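Local coordinates for putative type VI secretion protein (Escherichia coli, PDB 4HH5), which probably hydrolyses ATP to power the disassembly of contracted type VI secretion sheaths, as ClpV-type Clp ATPases do, and is represented here by its N-terminal domain, at residues R14-C19 with E111-S115; H35-P40 with P88-L94; V57-Y62 with L145-L151. All blocks are in the same frame, centred on the assembly; numbering follows the deposited sequence. Where two conformers were deposited one is given.

Contact 1: residues R14-C19 with E111-S115; sequences RLNHYC and EHIRS
Leu15 and Ile113 form a single beta bridge between two extended strips, each leading into a helix of this largely helical N-terminal Clp domain, 17-32 on one side and 115-124 on the other. Both backbone groups of Ile113 are used. Its N donates to Arg14 O (2.8 Å) from well above the carbonyl plane, 43° out of it, and its O receives Asn16 N (2.9 Å) much closer to the plane. Arg14 O also meets the CA-H of His112 and lies in the plane of the His112 ring, at its edge, with CD2 3.4 Å away.

Side chains fill the flanks of the bridge. Leu15 CD2 rests on Ile113 CB (4.0 Å), the two chains crossing obliquely, while Ile113 CD1 reaches along to Arg14 CB. Helix 92-107 backs this apolar patch through Leu98, Ala101 and Trp102, and Arg14 makes a cation-pi contact with Trp102.

Asn16 is the N-cap of helix 17-32. Its CG sits between the backbone N and the carbonyl carbon (chi1 68°), which turns OD1 back to accept Cys19 N at 3.0 Å. That leaves ND2 beside Arg114 CB (3.5 Å), where it also donates to Glu158, whose other carboxylate oxygen bonds Ser115 OG. Cys19 SG comes down on the backbone of the second helix start, 3.3 Å from Ser115 N. The Arg114 guanidinium leads away to salt bridges with Asp54 and Asp153.

Two fairly straight backbone bonds thus fix the register of two helix starts, and the carboxylate of Glu158, joined to both, would probably be stabilised by their partial positive charge.

Contact 2: residues H35-P40 with P88-L94; sequences HAEITP and PQLAQSL
Ile38 N donates to Gln89 O at 2.7 Å, the shortest bond between these two strips, and the same oxygen also receives the CA-H of Glu37 (3.2 Å, 145° at the hydrogen). Gln89 N to Ala36 O and Ala91 N to Ile38 O, each 2.9 Å, continue the ladder on either side. Together they make the tiny two-stranded parallel sheet of the domain, strand 37-38 beside 89-90, each followed, after one N-cap residue, by a helix.

Ile38 and Leu90 share one face. With CG1 anti to its carbonyl carbon (chi1 -53°), Ile38 sends CG1 to Pro88 CB (3.8 Å) and CD1 to Leu90 CD2, while CG2 takes the other direction to Leu94 CD2 (3.7 Å). Ala26, Ala27 and Cys30 of helix 17-32 close over this isoleucine. Leu94 CD2 also presses near Ile38 O, and its CD1 lies over the Pro40 ring, the two side chains running past each other in opposite directions. At the ring's CD corner, Ser93 OG comes within 3.3 Å of Pro40 CD, a close van der Waals contact.

Glu37 and Gln89 occupy the other, exposed face. Glu37 lays CB against the Ala91 methyl and, extended beyond CG, carries OE2 to a water that donates to it and accepts from Gln92 N. Thr39 and Ala91 are the N-cap residues of helices 40-50 and 92-107.

The sheet therefore brings two helix starts together, with Ile38 and Leu90 on the apolar face; on the exposed one, the water-relayed carboxylate of Glu37 at the start of helix 92-107 would be expected to interact favourably with its dipole.

Contact 3: residues V57-Y62 with L145-L151; sequences VLGRRY and LQRLSPL
Helix 54-61 stands off the joint between helices 142-147 and 149-155 by a full side-chain layer, Val57 CA lying 8.4 Å from Leu151 CA and Leu58 CA 8.9 Å from Leu148 CA. Leucine methyls fill the interval. Leu58 forks its ends between two partners: CD1 meets Leu145 CD2, the side chains crossing at about a right angle, and CD2 meets Leu148 CD1 at 3.7 Å. Leu119 of helix 115-124 touches both Leu58 and Leu145 and carries the packing inward.

Leu148, at the kink between the two short helices, spreads its methyls around the Tyr62 hydroxyl, with both CD1 and CD2 3.4 Å from OH; the tyrosine comes from the opposite direction. Arg61 CG lies over one face of the Tyr62 ring, offset toward the rim.

Leu151 reaches out with CG anti to its backbone N (chi1 -180°), placing CD2 against Val57 CG1 (3.8 Å) and, more closely, Arg61 CD (3.4 Å). The arginine chain bends at chi2 (115°), so its aliphatic part lies on Leu151 and NH2 ends near Leu148 CD2. At the kink itself, Ser149 OG and Ser149 N both donate to Gln146 O from the same face of its plane, OG at 2.7 Å.

Cohesion across this seam rests on van der Waals contact, mostly between apolar groups: buried Val57, Leu58 and Leu145 form its inner side, while the Arg61 NH2 and the Tyr62 hydroxyl rest on Leu148 methyls, which offer them no hydrogen bond.

How the contacts relate
From the N terminus, the chain lays down the first halves of contacts 1, 2 and 3 in turn, at 14-19, 35-40 and 57-62. After helix 66-78 it returns to close contact 2 at 88-94, then contact 1 at 111-115, so the loop of contact 2 lies wholly within that of contact 1. Contact 3 closes last, at 145-151, and crosses both. Contact 1 joins the starts of helices 17-32 and 115-124, contact 2 the leads into helices 40-50 and 92-107, and contact 3 helix 54-61 and the C-terminal helices 142-147 and 149-155. Contacts 2 and 3, about 28 Å apart between centres, lie on opposite sides of the chain's centre.

Contact 1: residues R14-C19 with E111-S115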
loop_
_atom_site.group_PDB
_atom_site.type_symbol
_atom_site.label_atom_id
_atom_site.label_comp_id
_atom_site.label_asym_id
_atom_site.label_seq_id
_atom_site.Cartn_x
_atom_site.Cartn_y
_atom_site.Cartn_z
ATOM N N ARG A 14 -2.980 12.795 -3.329
ATOM C CA ARG A 14 -3.243 12.021 -4.547
ATOM C C ARG A 14 -3.800 10.628 -4.262
ATOM O O ARG A 14 -4.397 10.010 -5.147
ATOM C CB ARG A 14 -1.989 11.950 -5.417
ATOM C CG ARG A 14 -1.875 13.167 -6.316
ATOM C CD ARG A 14 -0.468 13.330 -6.789
ATOM N NE ARG A 14 -0.260 14.642 -7.396
ATOM C CZ ARG A 14 0.863 15.341 -7.277
ATOM N NH1 ARG A 14 1.885 14.857 -6.581
ATOM N NH2 ARG A 14 0.974 16.529 -7.853
ATOM N N LEU A 15 -3.613 10.133 -3.036
ATOM C CA LEU A 15 -4.142 8.825 -2.634
ATOM C C LEU A 15 -5.653 8.831 -2.766
ATOM O O LEU A 15 -6.306 9.815 -2.378
ATOM C CB LEU A 15 -3.788 8.511 -1.176
ATOM C CG LEU A 15 -2.328 8.238 -0.864
ATOM C CD1 LEU A 15 -2.091 8.242 0.635
ATOM C CD2 LEU A 15 -1.856 6.926 -1.497
ATOM N N ASN A 16 -6.215 7.747 -3.329
ATOM C CA ASN A 16 -7.666 7.646 -3.408
ATOM C C ASN A 16 -8.162 7.423 -1.964
ATOM O O ASN A 16 -7.331 7.214 -1.066
ATOM C CB ASN A 16 -8.109 6.529 -4.375
ATOM C CG ASN A 16 -7.809 5.112 -3.927
ATOM O OD1 ASN A 16 -7.221 4.850 -2.870
ATOM N ND2 ASN A 16 -8.202 4.165 -4.740
ATOM N N HIS A 17 -9.482 7.470 -1.747
ATOM C CA HIS A 17 -10.056 7.319 -0.414
ATOM C C HIS A 17 -9.779 6.003 0.315
ATOM O O HIS A 17 -9.500 6.026 1.511
ATOM C CB HIS A 17 -11.514 7.799 -0.362
ATOM C CG HIS A 17 -11.643 9.279 -0.595
ATOM N ND1 HIS A 17 -10.722 10.182 -0.079
ATOM C CD2 HIS A 17 -12.587 9.966 -1.276
ATOM C CE1 HIS A 17 -11.128 11.377 -0.473
ATOM N NE2 HIS A 17 -12.249 11.302 -1.185
ATOM N N TYR A 18 -9.750 4.883 -0.419
ATOM C CA TYR A 18 -9.443 3.546 0.108
ATOM C C TYR A 18 -8.022 3.488 0.729
ATOM O O TYR A 18 -7.867 3.078 1.881
ATOM C CB TYR A 18 -9.579 2.518 -1.023
ATOM C CG TYR A 18 -9.542 1.083 -0.564
ATOM C CD1 TYR A 18 -10.693 0.447 -0.114
ATOM C CD2 TYR A 18 -8.363 0.348 -0.604
ATOM C CE1 TYR A 18 -10.668 -0.881 0.303
ATOM C CE2 TYR A 18 -8.321 -0.976 -0.165
ATOM C CZ TYR A 18 -9.480 -1.586 0.286
ATOM O OH TYR A 18 -9.461 -2.896 0.695
ATOM N N CYS A 19 -7.013 3.935 -0.037
ATOM C CA CYS A 19 -5.602 3.979 0.365
ATOM C C CYS A 19 -5.350 4.986 1.462
ATOM O O CYS A 19 -4.503 4.722 2.309
ATOM C CB CYS A 19 -4.692 4.235 -0.831
ATOM S SG CYS A 19 -4.627 2.868 -2.005
ATOM N N GLU A 111 -4.664 10.398 -12.153
ATOM C CA GLU A 111 -4.550 11.568 -11.262
ATOM C C GLU A 111 -4.516 11.145 -9.800
ATOM O O GLU A 111 -4.132 11.945 -8.942
ATOM C CB GLU A 111 -5.737 12.532 -11.465
ATOM C CG GLU A 111 -5.912 13.049 -12.883
ATOM C CD GLU A 111 -5.080 14.257 -13.263
ATOM O OE1 GLU A 111 -5.030 15.228 -12.472
ATOM O OE2 GLU A 111 -4.528 14.258 -14.388
ATOM N N HIS A 112 -4.955 9.906 -9.516
ATOM C CA HIS A 112 -5.035 9.353 -8.167
ATOM C C HIS A 112 -4.282 8.045 -7.998
ATOM O O HIS A 112 -4.166 7.268 -8.945
ATOM C CB HIS A 112 -6.498 9.190 -7.730
ATOM C CG HIS A 112 -7.201 10.502 -7.573
ATOM N ND1 HIS A 112 -8.098 10.952 -8.519
ATOM C CD2 HIS A 112 -7.065 11.445 -6.612
ATOM C CE1 HIS A 112 -8.489 12.145 -8.100
ATOM N NE2 HIS A 112 -7.903 12.476 -6.951
ATOM N N ILE A 113 -3.788 7.801 -6.778
ATOM C CA ILE A 113 -3.052 6.587 -6.448
ATOM C C ILE A 113 -4.001 5.557 -5.852
ATOM O O ILE A 113 -4.688 5.847 -4.869
ATOM C CB ILE A 113 -1.855 6.867 -5.496
ATOM C CG1 ILE A 113 -0.975 8.038 -6.000
ATOM C CG2 ILE A 113 -1.018 5.599 -5.261
ATOM C CD1 ILE A 113 0.015 8.571 -4.929
ATOM N N ARG A 114 -4.000 4.339 -6.421
ATOM C CA ARG A 114 -4.797 3.227 -5.907
ATOM C C ARG A 114 -3.866 2.111 -5.458
ATOM O O ARG A 114 -2.665 2.188 -5.747
ATOM C CB ARG A 114 -5.885 2.774 -6.893
ATOM C CG ARG A 114 -5.418 2.359 -8.260
ATOM C CD ARG A 114 -6.581 2.321 -9.224
ATOM N NE ARG A 114 -7.458 1.170 -8.985
ATOM C CZ ARG A 114 -8.514 0.878 -9.733
ATOM N NH1 ARG A 114 -8.838 1.649 -10.765
ATOM N NH2 ARG A 114 -9.252 -0.193 -9.459
ATOM N N SER A 115 -4.380 1.086 -4.740
ATOM C CA SER A 115 -3.497 0.020 -4.244
ATOM C C SER A 115 -2.739 -0.749 -5.315
ATOM O O SER A 115 -1.614 -1.168 -5.060
ATOM C CB SER A 115 -4.196 -0.904 -3.250
ATOM O OG SER A 115 -5.231 -1.645 -3.867
#

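Contact 2: residues H35-P40 with P88-L94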
loop_
_atom_site.group_PDB
_atom_site.type_symbol
_atom_site.label_atom_id
_atom_site.label_comp_id
_atom_site.label_asym_id
_atom_site.label_seq_id
_atom_site.Cartn_x
_atom_site.Cartn_y
_atom_site.Cartn_z
ATOM N N HIS A 35 4.896 3.006 18.284
ATOM C CA HIS A 35 5.964 2.884 17.289
ATOM C C HIS A 35 6.285 4.170 16.557
ATOM O O HIS A 35 5.382 4.949 16.245
ATOM C CB HIS A 35 5.712 1.717 16.333
ATOM C CG HIS A 35 5.864 0.383 16.997
ATOM N ND1 HIS A 35 4.935 -0.622 16.825
ATOM C CD2 HIS A 35 6.828 -0.056 17.838
ATOM C CE1 HIS A 35 5.367 -1.643 17.545
ATOM N NE2 HIS A 35 6.501 -1.347 18.178
ATOM N N ALA A 36 7.585 4.408 16.313
ATOM C CA ALA A 36 8.041 5.634 15.662
ATOM C C ALA A 36 7.708 5.732 14.182
ATOM O O ALA A 36 7.435 6.833 13.706
ATOM C CB ALA A 36 9.539 5.826 15.869
ATOM N N GLU A 37 7.784 4.616 13.436
ATOM C CA GLU A 37 7.592 4.697 11.986
ATOM C C GLU A 37 6.471 3.879 11.354
ATOM O O GLU A 37 6.307 2.703 11.658
ATOM C CB GLU A 37 8.925 4.497 11.246
ATOM C CG GLU A 37 9.989 5.550 11.615
ATOM C CD GLU A 37 11.290 5.481 10.851
ATOM O OE1 GLU A 37 11.985 6.490 10.702
ATOM O OE2 GLU A 37 11.681 4.296 10.387
ATOM N N ILE A 38 5.731 4.510 10.429
ATOM C CA ILE A 38 4.655 3.863 9.675
ATOM C C ILE A 38 5.341 3.243 8.456
ATOM O O ILE A 38 5.883 3.966 7.615
ATOM C CB ILE A 38 3.511 4.851 9.285
ATOM C CG1 ILE A 38 2.977 5.613 10.514
ATOM C CG2 ILE A 38 2.377 4.110 8.561
ATOM C CD1 ILE A 38 2.473 7.003 10.248
ATOM N N THR A 39 5.363 1.904 8.400
ATOM C CA THR A 39 6.030 1.160 7.334
ATOM C C THR A 39 5.039 0.676 6.252
ATOM O O THR A 39 3.832 0.627 6.529
ATOM C CB THR A 39 6.749 -0.054 7.932
ATOM O OG1 THR A 39 5.759 -0.994 8.340
ATOM C CG2 THR A 39 7.700 0.304 9.084
ATOM N N PRO A 40 5.520 0.234 5.049
ATOM C CA PRO A 40 4.587 -0.318 4.048
ATOM C C PRO A 40 3.858 -1.549 4.572
ATOM O O PRO A 40 2.734 -1.778 4.161
ATOM C CB PRO A 40 5.492 -0.669 2.858
ATOM C CG PRO A 40 6.730 0.130 3.058
ATOM C CD PRO A 40 6.909 0.209 4.542
ATOM N N PRO A 88 3.552 8.830 15.403
ATOM C CA PRO A 88 4.404 8.256 14.361
ATOM C C PRO A 88 4.588 9.123 13.133
ATOM O O PRO A 88 3.803 10.035 12.833
ATOM C CB PRO A 88 3.692 6.930 14.015
ATOM C CG PRO A 88 2.649 6.761 15.126
ATOM C CD PRO A 88 2.253 8.158 15.465
ATOM N N GLN A 89 5.650 8.785 12.416
ATOM C CA GLN A 89 6.080 9.392 11.184
ATOM C C GLN A 89 6.080 8.328 10.113
ATOM O O GLN A 89 6.207 7.142 10.417
ATOM C CB GLN A 89 7.522 9.886 11.323
ATOM C CG GLN A 89 7.634 11.327 11.736
ATOM C CD GLN A 89 9.074 11.787 11.767
ATOM O OE1 GLN A 89 10.026 10.991 11.851
ATOM N NE2 GLN A 89 9.256 13.095 11.722
ATOM N N LEU A 90 6.072 8.759 8.841
ATOM C CA LEU A 90 6.162 7.821 7.731
ATOM C C LEU A 90 7.614 7.381 7.619
ATOM O O LEU A 90 8.522 8.225 7.659
ATOM C CB LEU A 90 5.727 8.495 6.423
ATOM C CG LEU A 90 4.279 8.986 6.369
ATOM C CD1 LEU A 90 4.028 9.774 5.108
ATOM C CD2 LEU A 90 3.288 7.815 6.438
ATOM N N ALA A 91 7.841 6.069 7.490
ATOM C CA ALA A 91 9.191 5.544 7.317
ATOM C C ALA A 91 9.725 5.940 5.928
ATOM O O ALA A 91 8.939 6.258 5.021
ATOM C CB ALA A 91 9.193 4.037 7.460
ATOM N N GLN A 92 11.063 5.934 5.783
ATOM C CA GLN A 92 11.819 6.206 4.555
ATOM C C GLN A 92 11.284 5.331 3.411
ATOM O O GLN A 92 11.031 5.848 2.322
ATOM C CB GLN A 92 13.318 5.941 4.824
ATOM C CG GLN A 92 14.210 5.735 3.602
ATOM N N SER A 93 11.072 4.023 3.680
ATOM C CA SER A 93 10.550 3.053 2.716
ATOM C C SER A 93 9.116 3.398 2.293
ATOM O O SER A 93 8.744 3.128 1.147
ATOM C CB SER A 93 10.596 1.645 3.302
ATOM O OG SER A 93 9.897 1.617 4.537
ATOM N N LEU A 94 8.317 3.999 3.213
ATOM C CA LEU A 94 6.950 4.403 2.898
ATOM C C LEU A 94 6.900 5.637 2.010
ATOM O O LEU A 94 6.081 5.673 1.093
ATOM C CB LEU A 94 6.054 4.555 4.142
ATOM C CG LEU A 94 4.544 4.413 3.872
ATOM C CD1 LEU A 94 4.269 3.270 2.931
ATOM C CD2 LEU A 94 3.792 4.153 5.130
HETATM O O HOH W 1 12.978 4.642 7.979
#

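Contact 3: residues V57-Y62 with L145-L151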
loop_
_atom_site.group_PDB
_atom_site.type_symbol
_atom_site.label_atom_id
_atom_site.label_comp_id
_atom_site.label_asym_id
_atom_site.label_seq_id
_atom_site.Cartn_x
_atom_site.Cartn_y
_atom_site.Cartn_z
ATOM N N VAL A 57 -8.947 -8.290 -4.813
ATOM C CA VAL A 57 -9.425 -8.725 -6.143
ATOM C C VAL A 57 -8.359 -9.614 -6.826
ATOM O O VAL A 57 -8.686 -10.679 -7.361
ATOM C CB VAL A 57 -9.855 -7.511 -7.016
ATOM C CG1 VAL A 57 -10.091 -7.911 -8.476
ATOM C CG2 VAL A 57 -11.104 -6.845 -6.435
ATOM N N LEU A 58 -7.097 -9.181 -6.784
ATOM C CA LEU A 58 -5.973 -9.916 -7.370
ATOM C C LEU A 58 -5.718 -11.234 -6.639
ATOM O O LEU A 58 -5.559 -12.268 -7.296
ATOM C CB LEU A 58 -4.716 -9.035 -7.439
ATOM C CG LEU A 58 -4.823 -7.817 -8.371
ATOM C CD1 LEU A 58 -3.694 -6.839 -8.122
ATOM C CD2 LEU A 58 -4.871 -8.219 -9.831
ATOM N N GLY A 59 -5.787 -11.197 -5.301
ATOM C CA GLY A 59 -5.647 -12.372 -4.443
ATOM C C GLY A 59 -6.684 -13.430 -4.753
ATOM O O GLY A 59 -6.359 -14.617 -4.856
ATOM N N ARG A 60 -7.938 -12.997 -4.951
ATOM C CA ARG A 60 -9.046 -13.879 -5.309
ATOM C C ARG A 60 -8.838 -14.452 -6.722
ATOM O O ARG A 60 -8.951 -15.666 -6.912
ATOM C CB ARG A 60 -10.394 -13.131 -5.191
ATOM C CG ARG A 60 -11.599 -13.979 -5.619
ATOM C CD ARG A 60 -12.935 -13.387 -5.222
ATOM N NE ARG A 60 -13.262 -12.186 -5.994
ATOM C CZ ARG A 60 -13.270 -10.954 -5.495
ATOM N NH1 ARG A 60 -12.982 -10.746 -4.214
ATOM N NH2 ARG A 60 -13.578 -9.921 -6.268
ATOM N N ARG A 61 -8.506 -13.591 -7.699
ATOM C CA ARG A 61 -8.282 -14.025 -9.081
ATOM C C ARG A 61 -7.128 -15.047 -9.227
ATOM O O ARG A 61 -7.248 -16.013 -9.991
ATOM C CB ARG A 61 -8.017 -12.815 -9.986
ATOM C CG ARG A 61 -7.916 -13.184 -11.459
ATOM C CD ARG A 61 -9.042 -12.559 -12.239
ATOM N NE ARG A 61 -9.396 -13.294 -13.453
ATOM C CZ ARG A 61 -8.703 -13.260 -14.587
ATOM N NH1 ARG A 61 -9.112 -13.948 -15.642
ATOM N NH2 ARG A 61 -7.581 -12.552 -14.666
ATOM N N TYR A 62 -6.008 -14.792 -8.539
ATOM C CA TYR A 62 -4.801 -15.618 -8.631
ATOM C C TYR A 62 -4.626 -16.634 -7.513
ATOM O O TYR A 62 -3.567 -17.237 -7.386
ATOM C CB TYR A 62 -3.565 -14.745 -8.873
ATOM C CG TYR A 62 -3.668 -14.051 -10.210
ATOM C CD1 TYR A 62 -3.438 -14.744 -11.396
ATOM C CD2 TYR A 62 -4.116 -12.737 -10.300
ATOM C CE1 TYR A 62 -3.606 -14.133 -12.634
ATOM C CE2 TYR A 62 -4.290 -12.115 -11.535
ATOM C CZ TYR A 62 -4.042 -12.820 -12.701
ATOM O OH TYR A 62 -4.209 -12.211 -13.919
ATOM N N LEU A 145 -0.286 -6.100 -14.349
ATOM C CA LEU A 145 -1.192 -5.260 -13.547
ATOM C C LEU A 145 -1.947 -4.255 -14.403
ATOM O O LEU A 145 -3.143 -4.030 -14.193
ATOM C CB LEU A 145 -0.420 -4.537 -12.428
ATOM C CG LEU A 145 0.177 -5.432 -11.349
ATOM C CD1 LEU A 145 1.088 -4.642 -10.451
ATOM C CD2 LEU A 145 -0.903 -6.158 -10.555
ATOM N N GLN A 146 -1.242 -3.664 -15.372
ATOM C CA GLN A 146 -1.780 -2.686 -16.319
ATOM C C GLN A 146 -2.887 -3.329 -17.169
ATOM O O GLN A 146 -3.961 -2.747 -17.326
ATOM C CB GLN A 146 -0.636 -2.207 -17.219
ATOM C CG GLN A 146 -0.786 -0.801 -17.737
ATOM C CD GLN A 146 0.300 -0.540 -18.742
ATOM O OE1 GLN A 146 1.459 -0.287 -18.394
ATOM N NE2 GLN A 146 -0.040 -0.686 -20.009
ATOM N N ARG A 147 -2.634 -4.556 -17.671
ATOM C CA ARG A 147 -3.570 -5.330 -18.490
ATOM C C ARG A 147 -4.815 -5.723 -17.708
ATOM O O ARG A 147 -5.869 -5.903 -18.315
ATOM C CB ARG A 147 -2.894 -6.592 -19.050
ATOM C CG ARG A 147 -1.821 -6.302 -20.101
ATOM C CD ARG A 147 -0.897 -7.495 -20.318
ATOM N NE ARG A 147 -1.610 -8.662 -20.847
ATOM C CZ ARG A 147 -1.115 -9.896 -20.872
ATOM N NH1 ARG A 147 0.102 -10.140 -20.400
ATOM N NH2 ARG A 147 -1.832 -10.893 -21.372
ATOM N N LEU A 148 -4.683 -5.869 -16.365
ATOM C CA LEU A 148 -5.776 -6.232 -15.453
ATOM C C LEU A 148 -6.705 -5.075 -15.043
ATOM O O LEU A 148 -7.681 -5.318 -14.334
ATOM C CB LEU A 148 -5.232 -6.961 -14.208
ATOM C CG LEU A 148 -4.787 -8.411 -14.460
ATOM C CD1 LEU A 148 -3.845 -8.877 -13.375
ATOM C CD2 LEU A 148 -5.990 -9.349 -14.590
ATOM N N SER A 149 -6.431 -3.835 -15.503
ATOM C CA SER A 149 -7.278 -2.665 -15.203
ATOM C C SER A 149 -8.800 -2.916 -15.450
ATOM O O SER A 149 -9.569 -2.600 -14.551
ATOM C CB SER A 149 -6.804 -1.430 -15.967
ATOM O OG SER A 149 -5.433 -1.170 -15.714
ATOM N N PRO A 150 -9.269 -3.528 -16.581
ATOM C CA PRO A 150 -10.725 -3.772 -16.735
ATOM C C PRO A 150 -11.336 -4.652 -15.645
ATOM O O PRO A 150 -12.476 -4.417 -15.250
ATOM C CB PRO A 150 -10.831 -4.466 -18.102
ATOM C CG PRO A 150 -9.600 -4.068 -18.823
ATOM C CD PRO A 150 -8.536 -3.986 -17.779
ATOM N N LEU A 151 -10.592 -5.660 -15.165
ATOM C CA LEU A 151 -11.075 -6.553 -14.111
ATOM C C LEU A 151 -11.145 -5.810 -12.774
ATOM O O LEU A 151 -12.151 -5.913 -12.063
ATOM C CB LEU A 151 -10.184 -7.798 -13.988
ATOM C CG LEU A 151 -10.639 -8.776 -12.916
ATOM C CD1 LEU A 151 -11.378 -9.949 -13.518
ATOM C CD2 LEU A 151 -9.499 -9.152 -12.004
#